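Local coordinates for probable cell division protein WhiA (PDB 3HYI) that probably takes part in cell division and chromosome segregation as a DNA-binding protein that joins a degenerate LAGLIDADG homing endonuclease domain to a helix-turn-helix domain, at residues V20-R25 against M66-K71; R227-I232 against L253-N258. All blocks are in the same frame, centred on the assembly; numbering follows the deposited sequence.

Contact 1: residues V20-R25 against M66-K71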
loop_
_atom_site.group_PDB
_atom_site.type_symbol
_atom_site.label_atom_id
_atom_site.label_comp_id
_atom_site.label_asym_id
_atom_site.label_seq_id
_atom_site.Cartn_x
_atom_site.Cartn_y
_atom_site.Cartn_z
ATOM N N VAL A 20 1.419 19.788 -17.797
ATOM C CA VAL A 20 2.309 18.910 -18.562
ATOM C C VAL A 20 2.286 19.340 -20.040
ATOM O O VAL A 20 1.243 19.746 -20.539
ATOM C CB VAL A 20 1.885 17.422 -18.416
ATOM C CG1 VAL A 20 2.515 16.549 -19.501
ATOM C CG2 VAL A 20 2.253 16.904 -17.032
ATOM N N PRO A 21 3.438 19.281 -20.737
ATOM C CA PRO A 21 3.487 19.706 -22.145
ATOM C C PRO A 21 2.433 19.093 -23.084
ATOM O O PRO A 21 1.932 17.996 -22.840
ATOM C CB PRO A 21 4.889 19.275 -22.588
ATOM C CG PRO A 21 5.691 19.297 -21.350
ATOM C CD PRO A 21 4.768 18.858 -20.256
ATOM N N PHE A 22 2.110 19.827 -24.145
ATOM C CA PHE A 22 1.247 19.337 -25.220
ATOM C C PHE A 22 2.157 18.920 -26.374
ATOM O O PHE A 22 2.615 19.758 -27.153
ATOM C CB PHE A 22 0.257 20.425 -25.654
ATOM C CG PHE A 22 -0.459 21.078 -24.505
ATOM C CD1 PHE A 22 -1.545 20.461 -23.899
ATOM C CD2 PHE A 22 -0.033 22.304 -24.017
ATOM C CE1 PHE A 22 -2.197 21.068 -22.831
ATOM C CE2 PHE A 22 -0.680 22.913 -22.952
ATOM C CZ PHE A 22 -1.762 22.292 -22.360
ATOM N N GLY A 23 2.430 17.619 -26.455
ATOM C CA GLY A 23 3.438 17.073 -27.367
ATOM C C GLY A 23 3.221 17.446 -28.815
ATOM O O GLY A 23 4.158 17.832 -29.523
ATOM N N SER A 24 1.971 17.327 -29.242
ATOM C CA SER A 24 1.562 17.621 -30.600
ATOM C C SER A 24 0.048 17.633 -30.608
ATOM O O SER A 24 -0.591 17.269 -29.621
ATOM C CB SER A 24 2.077 16.556 -31.573
ATOM O OG SER A 24 1.609 15.264 -31.214
ATOM N N ARG A 25 -0.521 18.043 -31.729
ATOM C CA ARG A 25 -1.965 18.056 -31.906
ATOM C C ARG A 25 -2.582 16.661 -31.728
ATOM O O ARG A 25 -3.676 16.515 -31.187
ATOM C CB ARG A 25 -2.275 18.583 -33.299
ATOM C CG ARG A 25 -3.728 18.757 -33.551
ATOM C CD ARG A 25 -3.983 19.237 -34.947
ATOM N NE ARG A 25 -5.375 18.964 -35.272
ATOM C CZ ARG A 25 -6.395 19.775 -35.001
ATOM N NH1 ARG A 25 -6.202 20.963 -34.426
ATOM N NH2 ARG A 25 -7.625 19.395 -35.326
ATOM N N MET A 66 -8.601 22.181 -24.796
ATOM C CA MET A 66 -9.514 22.898 -25.692
ATOM C C MET A 66 -8.934 24.231 -26.168
ATOM O O MET A 66 -9.207 24.670 -27.287
ATOM C CB MET A 66 -10.862 23.131 -25.004
ATOM C CG MET A 66 -11.665 21.860 -24.768
ATOM S SD MET A 66 -12.037 20.950 -26.283
ATOM C CE MET A 66 -13.444 21.875 -26.895
ATOM N N LYS A 67 -8.141 24.864 -25.308
ATOM C CA LYS A 67 -7.438 26.100 -25.644
ATOM C C LYS A 67 -6.329 25.839 -26.664
ATOM O O LYS A 67 -6.150 26.615 -27.602
ATOM C CB LYS A 67 -6.855 26.718 -24.373
ATOM C CG LYS A 67 -5.956 27.928 -24.572
ATOM C CD LYS A 67 -5.372 28.360 -23.232
ATOM C CE LYS A 67 -4.166 29.268 -23.395
ATOM N NZ LYS A 67 -4.565 30.668 -23.691
ATOM N N TYR A 68 -5.585 24.750 -26.468
ATOM C CA TYR A 68 -4.560 24.335 -27.423
ATOM C C TYR A 68 -5.160 24.154 -28.818
ATOM O O TYR A 68 -4.558 24.561 -29.812
ATOM C CB TYR A 68 -3.877 23.036 -26.968
ATOM C CG TYR A 68 -2.807 22.537 -27.925
ATOM C CD1 TYR A 68 -3.152 21.877 -29.106
ATOM C CD2 TYR A 68 -1.453 22.726 -27.654
ATOM C CE1 TYR A 68 -2.185 21.429 -29.988
ATOM C CE2 TYR A 68 -0.474 22.271 -28.538
ATOM C CZ TYR A 68 -0.851 21.624 -29.701
ATOM O OH TYR A 68 0.102 21.169 -30.581
ATOM N N LEU A 69 -6.346 23.549 -28.876
ATOM C CA LEU A 69 -7.035 23.259 -30.138
ATOM C C LEU A 69 -7.866 24.436 -30.677
ATOM O O LEU A 69 -8.406 24.352 -31.775
ATOM C CB LEU A 69 -7.937 22.029 -29.965
ATOM C CG LEU A 69 -7.223 20.710 -29.637
ATOM C CD1 LEU A 69 -8.192 19.670 -29.068
ATOM C CD2 LEU A 69 -6.501 20.166 -30.867
ATOM N N SER A 70 -7.959 25.520 -29.908
ATOM C CA SER A 70 -8.780 26.689 -30.254
ATOM C C SER A 70 -10.259 26.321 -30.428
ATOM O O SER A 70 -10.907 26.737 -31.393
ATOM C CB SER A 70 -8.247 27.396 -31.509
ATOM O OG SER A 70 -6.883 27.747 -31.358
ATOM N N LYS A 71 -10.777 25.540 -29.482
ATOM C CA LYS A 71 -12.175 25.122 -29.487
ATOM C C LYS A 71 -12.900 25.715 -28.273
ATOM O O LYS A 71 -12.387 25.647 -27.155
ATOM C CB LYS A 71 -12.269 23.598 -29.465
ATOM C CG LYS A 71 -11.726 22.914 -30.720
ATOM C CD LYS A 71 -12.742 22.911 -31.846
ATOM C CE LYS A 71 -12.248 22.112 -33.050
ATOM N NZ LYS A 71 -11.172 22.816 -33.810
HETATM O O HOH W 1 2.543 20.969 -29.522
#
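Tyr68 holds its CG anti to the backbone N (chi1 179°), while Phe22 turns its CG beside its own N (chi1 -49°), and the two side chains slide past each other in opposite directions. They meet in the degenerate LAGLIDADG homing endonuclease domain, where the loop leading into helix 25-39 passes the C-terminal end of helix 56-68. The rings are oblique, with centroids 5.5 Å apart; Phe22 CB, rather than its ring, comes closest to Tyr68, 3.5 Å from both CD2 and CE2. Val28, on helix 25-39, touches both side chains.

No direct hydrogen bond joins the segments. Instead, a water donates to Phe22 O at 2.7 Å and hydrogen-bonds Tyr68 OH, tying the phenol to the loop backbone. Tyr68 OH also lies 3.4 Å from Arg25 N, at too poor an angle for a hydrogen bond; helix 25-39 starts here, with Ser24 as N-cap, its OG bonded to Glu27. A Schellman motif with Ser70 at positive phi follows helix 56-68, Lys71 N bonding Met66 O.

Arg25, extended from CG to NE, reaches Leu69 and crosses it at about a right angle. There Leu69 CD2 sits over one face of the guanidinium, 3.7 Å from Arg25 NH1.

Contact 2: residues R227-I232 against L253-N258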
loop_
_atom_site.group_PDB
_atom_site.type_symbol
_atom_site.label_atom_id
_atom_site.label_comp_id
_atom_site.label_asym_id
_atom_site.label_seq_id
_atom_site.Cartn_x
_atom_site.Cartn_y
_atom_site.Cartn_z
ATOM N N ARG A 227 21.063 -21.445 35.934
ATOM C CA ARG A 227 21.110 -20.648 37.154
ATOM C C ARG A 227 19.984 -21.026 38.111
ATOM O O ARG A 227 20.150 -20.969 39.330
ATOM C CB ARG A 227 20.983 -19.172 36.775
ATOM C CG ARG A 227 21.690 -18.197 37.677
ATOM C CD ARG A 227 21.923 -16.872 36.946
ATOM N NE ARG A 227 21.031 -15.814 37.415
ATOM N N GLN A 228 18.838 -21.405 37.551
ATOM C CA GLN A 228 17.713 -21.876 38.348
ATOM C C GLN A 228 18.065 -23.220 38.968
ATOM O O GLN A 228 17.931 -23.414 40.179
ATOM C CB GLN A 228 16.466 -22.026 37.481
ATOM C CG GLN A 228 15.948 -20.719 36.901
ATOM C CD GLN A 228 15.139 -20.921 35.639
ATOM O OE1 GLN A 228 14.667 -22.017 35.367
ATOM N NE2 GLN A 228 14.976 -19.859 34.863
ATOM N N ILE A 229 18.526 -24.138 38.123
ATOM C CA ILE A 229 18.913 -25.473 38.562
ATOM C C ILE A 229 19.980 -25.386 39.654
ATOM O O ILE A 229 19.828 -25.988 40.716
ATOM C CB ILE A 229 19.416 -26.335 37.383
ATOM C CG1 ILE A 229 18.272 -26.621 36.405
ATOM C CG2 ILE A 229 19.991 -27.651 37.883
ATOM C CD1 ILE A 229 18.726 -27.246 35.101
ATOM N N ARG A 230 21.031 -24.605 39.405
ATOM C CA ARG A 230 22.112 -24.411 40.379
ATOM C C ARG A 230 21.601 -23.880 41.725
ATOM O O ARG A 230 22.008 -24.363 42.783
ATOM C CB ARG A 230 23.176 -23.462 39.820
ATOM C CG ARG A 230 24.467 -23.441 40.623
ATOM N N ALA A 231 20.710 -22.891 41.678
ATOM C CA ALA A 231 20.116 -22.316 42.893
ATOM C C ALA A 231 19.317 -23.355 43.685
ATOM O O ALA A 231 19.400 -23.413 44.909
ATOM C CB ALA A 231 19.223 -21.130 42.537
ATOM N N ILE A 232 18.547 -24.172 42.973
ATOM C CA ILE A 232 17.759 -25.235 43.592
ATOM C C ILE A 232 18.654 -26.303 44.224
ATOM O O ILE A 232 18.346 -26.815 45.302
ATOM C CB ILE A 232 16.813 -25.893 42.563
ATOM C CG1 ILE A 232 15.747 -24.891 42.115
ATOM C CG2 ILE A 232 16.140 -27.121 43.149
ATOM C CD1 ILE A 232 15.012 -25.311 40.880
ATOM N N LEU A 253 10.930 -28.194 42.868
ATOM C CA LEU A 253 10.796 -29.598 42.474
ATOM C C LEU A 253 10.480 -29.766 40.985
ATOM O O LEU A 253 11.112 -30.569 40.301
ATOM C CB LEU A 253 9.711 -30.290 43.308
ATOM C CG LEU A 253 10.023 -30.550 44.785
ATOM C CD1 LEU A 253 8.819 -31.171 45.469
ATOM C CD2 LEU A 253 11.247 -31.439 44.942
ATOM N N VAL A 254 9.501 -29.012 40.494
ATOM C CA VAL A 254 9.083 -29.099 39.091
ATOM C C VAL A 254 10.213 -28.717 38.125
ATOM O O VAL A 254 10.403 -29.375 37.102
ATOM C CB VAL A 254 7.813 -28.242 38.822
ATOM C CG1 VAL A 254 7.664 -27.926 37.349
ATOM C CG2 VAL A 254 6.575 -28.967 39.330
ATOM N N ARG A 255 10.963 -27.668 38.456
ATOM C CA ARG A 255 12.140 -27.283 37.673
ATOM C C ARG A 255 13.185 -28.404 37.661
ATOM O O ARG A 255 13.719 -28.751 36.610
ATOM C CB ARG A 255 12.764 -26.000 38.233
ATOM C CG ARG A 255 14.098 -25.584 37.597
ATOM C CD ARG A 255 13.921 -24.832 36.282
ATOM N NE ARG A 255 13.613 -25.703 35.151
ATOM C CZ ARG A 255 13.405 -25.285 33.903
ATOM N NH1 ARG A 255 13.456 -23.995 33.591
ATOM N NH2 ARG A 255 13.138 -26.170 32.958
ATOM N N LEU A 256 13.467 -28.958 38.837
ATOM C CA LEU A 256 14.517 -29.966 38.993
ATOM C C LEU A 256 14.150 -31.273 38.290
ATOM O O LEU A 256 15.019 -31.958 37.746
ATOM C CB LEU A 256 14.792 -30.225 40.482
ATOM C CG LEU A 256 16.196 -30.705 40.846
ATOM C CD1 LEU A 256 17.228 -29.633 40.513
ATOM C CD2 LEU A 256 16.270 -31.073 42.320
ATOM N N ARG A 257 12.861 -31.605 38.299
ATOM C CA ARG A 257 12.369 -32.819 37.653
ATOM C C ARG A 257 12.135 -32.626 36.154
ATOM O O ARG A 257 12.075 -33.604 35.406
ATOM C CB ARG A 257 11.083 -33.297 38.334
ATOM C CG ARG A 257 11.300 -33.786 39.764
ATOM C CD ARG A 257 10.009 -34.268 40.408
ATOM N NE ARG A 257 10.194 -34.574 41.826
ATOM N N ASN A 258 12.001 -31.372 35.723
ATOM C CA ASN A 258 11.771 -31.046 34.312
ATOM C C ASN A 258 12.711 -29.940 33.855
ATOM O O ASN A 258 12.290 -28.800 33.692
ATOM C CB ASN A 258 10.324 -30.595 34.089
ATOM C CG ASN A 258 9.309 -31.596 34.599
ATOM O OD1 ASN A 258 8.805 -32.420 33.838
ATOM N ND2 ASN A 258 9.000 -31.526 35.891
#
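Gln228 and Arg255 supply the polar link between helix 207-238 and helix 246-257, and Ile232 packs against the aliphatic part of the same arginine. The short helical segments approach to 9.8 Å between axes and cross at -117°.

The tight side is built round Arg255. Its CG stands anti to the backbone N (chi1 173°), and the chain then bends at chi2 and chi3. The methyl CD1 of Ile232 presses on the first part of this chain, 3.4 Å from Arg255 CG and nearly as close to CB, the two side chains crossing at about a right angle. Farther out, Arg255 NH1 donates to Gln228 OE1 at 2.9 Å in a fairly straight bond. Amide and guanidinium planes are only 21° apart, and the oxygen sits at the guanidinium edge, so the bond runs nearly in both planes. The other amino group, NH2, bonds Asn258 O at 2.9 Å and also Leu261 O, which ties the buried guanidinium to the chain just past its own helix. Asn258 turns back as well, its ND2 donating to Val254 O on a lone pair.

The looser side belongs to Leu256 and Ile229, both partly exposed. Leu256 CD1 lies 3.8 Å from Ile232 CG2, as the two side chains slide past each other, but is 4.3 Å from Ile229 CG2; no polar bond joins the segments here.

Beyond the tight side, Leu263 and Leu281 touch Gln228, Ile284 touches Ile232, and Leu266 touches Arg255. The pair thus packs long helix 207-238 and helix 246-257 against helices 263-268 and 274-288, in the small helical bundle of a DNA-binding helix-turn-helix domain.

In the fold
The two contacts lie on opposite sides of the chain's centre, with about 65 Å between their nearest atoms, and share no helix or strand. Contact 1 is a surface contact in the LAGLIDADG-like part, joining a loop and the first residue of helix 25-39 to the end of helix 56-68; contact 2 is a buried helix-to-helix contact in the C-terminal HTH domain. Their chemistry follows suit. At the surface, water bridges the segments and an exposed arginine lies against a leucine methyl; in the buried contact, an arginine bonds the facing helix directly and also backbone carbonyls beyond its own helix. Both areas are modest, 275 and 302 Å². In sequence, contact 1 closes before contact 2 opens.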